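Chromosome partition protein Smc (Pyrococcus furiosus, PDB 3KTA) contributes the C-terminal part of an ABC-type ATPase head, which binds and hydrolyses ATP and is probably required for chromosome condensation and partitioning. Local coordinates at residues 14-19 and 82-87; 31-36 and 50-55. All coordinates share one frame; numbering follows the deposited sequence.

Interaction 1: 14-19 and 82-87; sequences EAISRN and QKFKPA
Two helices of the C-terminal half of the SMC ATPase head meet here, where Ala15, Ile16 and Asn19 of helix 4-27 face Lys83 and Phe84 at the end of helix 67-84. Phe84 carries the apolar half. Its CG is anti to the backbone N (chi1 174°), and the ring reaches toward helix 4-27. Ala15 CB approaches the ring obliquely, 3.5 Å from Phe84 CD1. Ile16 crosses Phe84 at about a right angle and sets its CG1 3.8 Å from Phe84 CB. Ile163 and Ile166 of the other SMC chain pack on Ile16 and Phe84 in turn. This is consistent with an ABC-type head built from two pieces, the N- and C-terminal parts of the protein.

The polar half lies one helical turn further along helix 4-27. Lys83 runs its carbons past the amide of Asn19 and then bends at its last torsion (chi4 -61°), which brings NZ back to the amide oxygen. Lys83 NZ donates to Asn19 OD1 at 2.9 Å, from above the carbonyl plane. On the other branch, Asn19 ND2 donates to a water at 2.9 Å and also to Ala80 O within helix 67-84. The same water accepts a weak bond from Lys83 NZ. With both branches bonded, the Asn19 amide is fixed in its rotation.

Interaction 2: 31-36 and 50-55; sequences GSARLI and IEAKPA
Arg34 and Glu51 form a salt bridge across a beta hairpin, strands 32-37 and 48-53, in the SMC head. The two side chains lie side by side and point the same way. Arg34 NH2 donates to Glu51 OE1 at 2.8 Å, and Arg34 NE donates to the same oxygen at 3.2 Å. OE1 sits in the guanidinium plane, but both nitrogens meet it from one face of the carboxylate, the two planes being 60° apart. A bend at chi3 of Arg34 (-57°) places NE within reach of Glu51 OE1. Ile36 packs its CG1 over one guanidinium face, near the rim, and its CD1 against Glu51 CB. An alanine in place of Glu51 would probably leave the Arg34 guanidinium without this charge partner and freer to turn.

The backbone sets up the pair. Arg34 and Glu51 are a hydrogen-bonded antiparallel pair, as are Ser32 and Lys53. On the other face, Ala33 meets Ala52 and Leu35 CD2 lies 3.9 Å from Ile50 CG1. Phe20 of helix 4-27 covers Ala33, Leu35 and Ile50. At the strand end, Gly31 CA comes 3.3 Å from Pro54 O in a CA-H...O contact.

Overall arrangement
Helix 4-27 is followed in the chain by strand 32-37, and strand 48-53 by helix 67-84. Interaction 2 is therefore nested inside the loop that interaction 1 closes. Their centres are about 16 Å apart, yet they touch: Leu35 CD1 packs on Ser17 CA and Ile16 CG2. Both are partly buried. Between its two segments, interaction 1 is a matter of side chains, with an apolar patch beside a lysine-to-amide bond. Interaction 2 buries about twice the area and rests on backbone pairing. Its apolar face turns to helix 4-27, while the ion pair lies on the more exposed face. The second SMC chain packs against both contacts.

Interaction 1: 14-19 and 82-87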
ATOM      1  N   GLU B  14      16.869 -16.114   5.670  1.00 14.73           N
ATOM      2  CA  GLU B  14      16.757 -16.535   7.072  1.00 13.32           C
ATOM      3  C   GLU B  14      16.214 -15.403   7.926  1.00 14.61           C
ATOM      4  O   GLU B  14      15.487 -15.651   8.879  1.00 14.47           O
ATOM      5  CB  GLU B  14      18.088 -17.039   7.639  1.00 16.40           C
ATOM      6  CG  GLU B  14      18.583 -18.348   7.001  1.00 18.80           C
ATOM      7  CD  GLU B  14      17.611 -19.512   7.166  0.90 19.87           C
ATOM      8  OE1 GLU B  14      16.737 -19.467   8.056  0.90 20.00           O
ATOM      9  OE2 GLU B  14      17.725 -20.492   6.395  0.93 20.50           O
ATOM     10  N   ALA B  15      16.573 -14.169   7.589  1.00 16.69           N
ATOM     11  CA  ALA B  15      16.080 -13.008   8.335  1.00 13.77           C
ATOM     12  C   ALA B  15      14.576 -12.867   8.165  1.00 15.19           C
ATOM     13  O   ALA B  15      13.831 -12.778   9.146  1.00 14.42           O
ATOM     14  CB  ALA B  15      16.798 -11.746   7.884  1.00 15.08           C
ATOM     15  N   ILE B  16      14.119 -12.880   6.917  1.00 12.93           N
ATOM     16  CA  ILE B  16      12.685 -12.790   6.639  1.00 11.96           C
ATOM     17  C   ILE B  16      11.882 -13.995   7.165  1.00 12.63           C
ATOM     18  O   ILE B  16      10.769 -13.829   7.674  1.00 13.71           O
ATOM     19  CB  ILE B  16      12.441 -12.521   5.135  1.00 11.44           C
ATOM     20  CG1 ILE B  16      13.016 -11.141   4.796  1.00 14.03           C
ATOM     21  CG2 ILE B  16      10.955 -12.559   4.816  1.00 15.47           C
ATOM     22  CD1 ILE B  16      13.070 -10.811   3.316  1.00 17.07           C
ATOM     23  N   SER B  17      12.450 -15.198   7.056  1.00 10.98           N
ATOM     24  CA  SER B  17      11.810 -16.409   7.551  1.00 14.17           C
ATOM     25  C   SER B  17      11.570 -16.305   9.048  1.00 17.10           C
ATOM     26  O   SER B  17      10.468 -16.597   9.529  1.00 12.57           O
ATOM     27  CB  SER B  17      12.682 -17.631   7.222  1.00 15.59           C
ATOM     28  OG  SER B  17      12.093 -18.815   7.708  1.00 18.82           O
ATOM     29  N   ARG B  18      12.591 -15.878   9.787  1.00 13.50           N
ATOM     30  CA  ARG B  18      12.453 -15.775  11.246  1.00 14.31           C
ATOM     31  C   ARG B  18      11.437 -14.680  11.588  1.00 13.89           C
ATOM     32  O   ARG B  18      10.557 -14.872  12.451  1.00 15.12           O
ATOM     33  CB  ARG B  18      13.797 -15.503  11.917  1.00 15.93           C
ATOM     34  CG  ARG B  18      13.669 -15.293  13.434  1.00 24.48           C
ATOM     35  CD  ARG B  18      15.025 -15.202  14.113  1.00 28.18           C
ATOM     36  N   ASN B  19      11.529 -13.555  10.878  1.00 12.45           N
ATOM     37  CA  ASN B  19      10.562 -12.468  11.049  1.00 13.47           C
ATOM     38  C   ASN B  19       9.128 -12.966  10.840  1.00 13.57           C
ATOM     39  O   ASN B  19       8.214 -12.638  11.607  1.00 14.45           O
ATOM     40  CB  ASN B  19      10.830 -11.315  10.070  1.00 12.79           C
ATOM     41  CG  ASN B  19      12.123 -10.531  10.388  1.00 15.06           C
ATOM     42  OD1 ASN B  19      12.736 -10.696  11.444  1.00 17.15           O
ATOM     43  ND2 ASN B  19      12.527  -9.673   9.460  1.00 14.32           N
ATOM     44  N   GLN B  82       9.134  -6.046   5.668  1.00 13.52           N
ATOM     45  CA  GLN B  82       9.285  -4.668   6.126  1.00 12.71           C
ATOM     46  C   GLN B  82      10.305  -4.579   7.253  1.00 13.24           C
ATOM     47  O   GLN B  82      11.089  -3.633   7.320  1.00 12.97           O
ATOM     48  CB  GLN B  82       7.932  -4.107   6.587  1.00 11.03           C
ATOM     49  CG  GLN B  82       7.941  -2.592   6.843  1.00 12.58           C
ATOM     50  CD  GLN B  82       8.384  -2.233   8.239  1.00 13.79           C
ATOM     51  OE1 GLN B  82       8.382  -3.071   9.153  1.00 14.45           O
ATOM     52  NE2 GLN B  82       8.754  -0.968   8.424  1.00 13.08           N
ATOM     53  N   LYS B  83      10.273  -5.552   8.158  1.00 12.04           N
ATOM     54  CA  LYS B  83      11.178  -5.538   9.309  1.00 11.78           C
ATOM     55  C   LYS B  83      12.634  -5.653   8.844  1.00 14.15           C
ATOM     56  O   LYS B  83      13.530  -4.995   9.395  1.00 15.32           O
ATOM     57  CB  LYS B  83      10.823  -6.654  10.302  1.00 15.03           C
ATOM     58  CG  LYS B  83      11.802  -6.766  11.493  1.00 17.02           C
ATOM     59  CD  LYS B  83      11.244  -7.672  12.590  1.00 20.79           C
ATOM     60  CE  LYS B  83      12.263  -7.887  13.721  1.00 25.39           C
ATOM     61  NZ  LYS B  83      13.512  -8.539  13.203  1.00 27.17           N
ATOM     62  N   PHE B  84      12.862  -6.477   7.821  1.00 12.11           N
ATOM     63  CA  PHE B  84      14.209  -6.676   7.294  1.00 13.27           C
ATOM     64  C   PHE B  84      14.693  -5.489   6.469  1.00 16.67           C
ATOM     65  O   PHE B  84      15.855  -5.077   6.575  1.00 16.70           O
ATOM     66  CB  PHE B  84      14.260  -7.933   6.432  1.00 14.10           C
ATOM     67  CG  PHE B  84      15.576  -8.117   5.735  1.00 14.98           C
ATOM     68  CD1 PHE B  84      16.695  -8.532   6.443  1.00 19.09           C
ATOM     69  CD2 PHE B  84      15.696  -7.844   4.385  1.00 19.71           C
ATOM     70  CE1 PHE B  84      17.914  -8.690   5.802  1.00 19.50           C
ATOM     71  CE2 PHE B  84      16.912  -8.003   3.735  1.00 21.10           C
ATOM     72  CZ  PHE B  84      18.018  -8.426   4.451  1.00 19.82           C
ATOM     73  N   LYS B  85      13.806  -4.959   5.631  1.00 14.47           N
ATOM     74  CA  LYS B  85      14.140  -3.843   4.772  1.00 14.83           C
ATOM     75  C   LYS B  85      12.952  -2.886   4.658  1.00 12.92           C
ATOM     76  O   LYS B  85      12.095  -3.053   3.801  1.00 16.59           O
ATOM     77  CB  LYS B  85      14.531  -4.349   3.378  1.00 18.09           C
ATOM     78  CG  LYS B  85      14.934  -3.243   2.419  1.00 21.93           C
ATOM     79  CD  LYS B  85      15.306  -3.780   1.043  1.00 26.89           C
ATOM     80  N   PRO B  86      12.891  -1.879   5.529  1.00 13.66           N
ATOM     81  CA  PRO B  86      11.701  -1.023   5.535  1.00 13.87           C
ATOM     82  C   PRO B  86      11.561  -0.266   4.218  1.00 15.28           C
ATOM     83  O   PRO B  86      12.508   0.423   3.825  1.00 16.87           O
ATOM     84  CB  PRO B  86      11.984  -0.037   6.669  1.00 14.45           C
ATOM     85  CG  PRO B  86      12.917  -0.772   7.584  1.00 19.04           C
ATOM     86  CD  PRO B  86      13.747  -1.680   6.712  1.00 16.12           C
ATOM     87  N   ALA B  87      10.418  -0.386   3.551  1.00 13.54           N
ATOM     88  CA  ALA B  87      10.178   0.379   2.330  1.00 14.33           C
ATOM     89  C   ALA B  87       9.870   1.823   2.700  1.00 14.92           C
ATOM     90  O   ALA B  87       9.467   2.101   3.827  1.00 15.38           O
ATOM     91  CB  ALA B  87       9.038  -0.219   1.536  1.00 16.94           C
TER
HETATM   92  O   HOH W   1      15.104  -8.479  10.175  1.00 21.23           O

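Interaction 2: 31-36 and 50-55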
ATOM      1  N   GLY B  31      -0.909 -19.738  17.378  1.00 27.46           N
ATOM      2  CA  GLY B  31      -0.647 -20.307  16.070  1.00 23.76           C
ATOM      3  C   GLY B  31       0.814 -20.151  15.678  1.00 21.11           C
ATOM      4  O   GLY B  31       1.587 -19.489  16.364  1.00 21.13           O
ATOM      5  N   SER B  32       1.195 -20.786  14.577  1.00 20.47           N
ATOM      6  CA  SER B  32       2.567 -20.695  14.088  1.00 19.47           C
ATOM      7  C   SER B  32       2.604 -20.855  12.578  1.00 20.42           C
ATOM      8  O   SER B  32       1.678 -21.395  11.976  1.00 19.45           O
ATOM      9  CB  SER B  32       3.446 -21.764  14.752  1.00 21.17           C
ATOM     10  OG  SER B  32       3.099 -23.068  14.307  1.00 21.94           O
ATOM     11  N   ALA B  33       3.678 -20.379  11.962  1.00 18.46           N
ATOM     12  CA  ALA B  33       3.831 -20.538  10.524  1.00 18.71           C
ATOM     13  C   ALA B  33       5.294 -20.485  10.122  1.00 17.74           C
ATOM     14  O   ALA B  33       6.132 -19.968  10.865  1.00 18.02           O
ATOM     15  CB  ALA B  33       3.031 -19.474   9.774  1.00 17.86           C
ATOM     16  N   ARG B  34       5.593 -21.036   8.947  1.00 17.88           N
ATOM     17  CA  ARG B  34       6.962 -21.091   8.427  1.00 17.03           C
ATOM     18  C   ARG B  34       7.020 -20.733   6.948  1.00 19.63           C
ATOM     19  O   ARG B  34       6.064 -20.963   6.198  1.00 19.74           O
ATOM     20  CB  ARG B  34       7.553 -22.506   8.553  1.00 22.28           C
ATOM     21  CG  ARG B  34       7.869 -22.994   9.938  1.00 30.75           C
ATOM     22  CD  ARG B  34       8.621 -24.330   9.832  1.00 31.48           C
ATOM     23  NE  ARG B  34       7.855 -25.336   9.096  1.00 33.89           N
ATOM     24  CZ  ARG B  34       8.366 -26.169   8.189  1.00 39.90           C
ATOM     25  NH1 ARG B  34       9.657 -26.126   7.879  1.00 37.85           N
ATOM     26  NH2 ARG B  34       7.579 -27.049   7.583  1.00 39.79           N
ATOM     27  N   LEU B  35       8.155 -20.178   6.539  1.00 15.44           N
ATOM     28  CA  LEU B  35       8.532 -20.096   5.132  1.00 17.85           C
ATOM     29  C   LEU B  35       9.442 -21.279   4.818  1.00 18.14           C
ATOM     30  O   LEU B  35      10.325 -21.626   5.609  1.00 20.67           O
ATOM     31  CB  LEU B  35       9.271 -18.797   4.825  1.00 17.29           C
ATOM     32  CG  LEU B  35       8.559 -17.478   5.141  1.00 16.66           C
ATOM     33  CD1 LEU B  35       9.364 -16.320   4.590  1.00 17.56           C
ATOM     34  CD2 LEU B  35       7.145 -17.467   4.574  1.00 19.84           C
ATOM     35  N   ILE B  36       9.232 -21.895   3.659  1.00 20.13           N
ATOM     36  CA  ILE B  36      10.005 -23.072   3.280  1.00 22.80           C
ATOM     37  C   ILE B  36      10.518 -22.924   1.858  1.00 23.17           C
ATOM     38  O   ILE B  36       9.740 -22.655   0.956  1.00 21.28           O
ATOM     39  CB  ILE B  36       9.117 -24.322   3.341  1.00 25.33           C
ATOM     40  CG1 ILE B  36       8.463 -24.441   4.720  1.00 22.43           C
ATOM     41  CG2 ILE B  36       9.918 -25.577   2.999  1.00 27.34           C
ATOM     42  CD1 ILE B  36       7.391 -25.497   4.792  1.00 27.83           C
ATOM     43  N   ILE B  50       4.597 -21.252   1.863  1.00 22.88           N
ATOM     44  CA  ILE B  50       4.154 -20.883   3.200  1.00 21.85           C
ATOM     45  C   ILE B  50       3.435 -22.076   3.792  1.00 25.75           C
ATOM     46  O   ILE B  50       2.583 -22.673   3.138  1.00 24.43           O
ATOM     47  CB  ILE B  50       3.182 -19.683   3.154  1.00 21.52           C
ATOM     48  CG1 ILE B  50       3.903 -18.445   2.623  1.00 23.11           C
ATOM     49  CG2 ILE B  50       2.589 -19.411   4.541  1.00 22.31           C
ATOM     50  CD1 ILE B  50       3.004 -17.246   2.407  1.00 27.93           C
ATOM     51  N   GLU B  51       3.797 -22.439   5.015  1.00 20.77           N
ATOM     52  CA  GLU B  51       3.094 -23.477   5.755  1.00 23.23           C
ATOM     53  C   GLU B  51       2.608 -22.925   7.090  1.00 24.56           C
ATOM     54  O   GLU B  51       3.409 -22.537   7.942  1.00 22.36           O
ATOM     55  CB  GLU B  51       4.003 -24.690   5.975  1.00 25.92           C
ATOM     56  CG  GLU B  51       3.446 -25.710   6.941  1.00 30.95           C
ATOM     57  CD  GLU B  51       4.484 -26.725   7.360  0.39 30.56           C
ATOM     58  OE1 GLU B  51       4.967 -26.647   8.513  0.94 31.64           O
ATOM     59  OE2 GLU B  51       4.823 -27.592   6.526  0.84 33.42           O
ATOM     60  N   ALA B  52       1.294 -22.902   7.280  1.00 22.71           N
ATOM     61  CA  ALA B  52       0.738 -22.289   8.475  1.00 21.75           C
ATOM     62  C   ALA B  52      -0.108 -23.246   9.321  1.00 23.44           C
ATOM     63  O   ALA B  52      -0.824 -24.102   8.802  1.00 26.49           O
ATOM     64  CB  ALA B  52      -0.066 -21.048   8.103  1.00 22.93           C
ATOM     65  N   LYS B  53      -0.006 -23.076  10.630  1.00 21.30           N
ATOM     66  CA  LYS B  53      -0.819 -23.792  11.601  1.00 24.91           C
ATOM     67  C   LYS B  53      -1.528 -22.731  12.418  1.00 24.64           C
ATOM     68  O   LYS B  53      -1.022 -22.314  13.451  1.00 26.41           O
ATOM     69  CB  LYS B  53       0.078 -24.610  12.538  1.00 28.14           C
ATOM     70  CG  LYS B  53       0.976 -25.621  11.843  1.00 30.21           C
ATOM     71  CD  LYS B  53       1.929 -26.290  12.837  1.00 28.08           C
ATOM     72  CE  LYS B  53       2.810 -27.312  12.141  1.00 27.14           C
ATOM     73  NZ  LYS B  53       3.712 -27.996  13.107  1.00 27.35           N
ATOM     74  N   PRO B  54      -2.692 -22.267  11.941  1.00 26.76           N
ATOM     75  CA  PRO B  54      -3.447 -21.186  12.588  1.00 27.59           C
ATOM     76  C   PRO B  54      -3.724 -21.447  14.070  1.00 28.41           C
ATOM     77  O   PRO B  54      -3.730 -20.498  14.862  1.00 30.03           O
ATOM     78  CB  PRO B  54      -4.756 -21.155  11.795  1.00 30.20           C
ATOM     79  CG  PRO B  54      -4.381 -21.663  10.445  1.00 28.87           C
ATOM     80  CD  PRO B  54      -3.315 -22.707  10.681  1.00 28.85           C
ATOM     81  N   ALA B  55      -3.928 -22.710  14.438  1.00 30.99           N
ATOM     82  CA  ALA B  55      -4.198 -23.064  15.834  1.00 35.25           C
ATOM     83  C   ALA B  55      -3.006 -23.718  16.539  1.00 36.58           C
ATOM     84  O   ALA B  55      -3.125 -24.181  17.677  1.00 41.05           O
ATOM     85  CB  ALA B  55      -5.441 -23.952  15.934  1.00 37.98           C
TER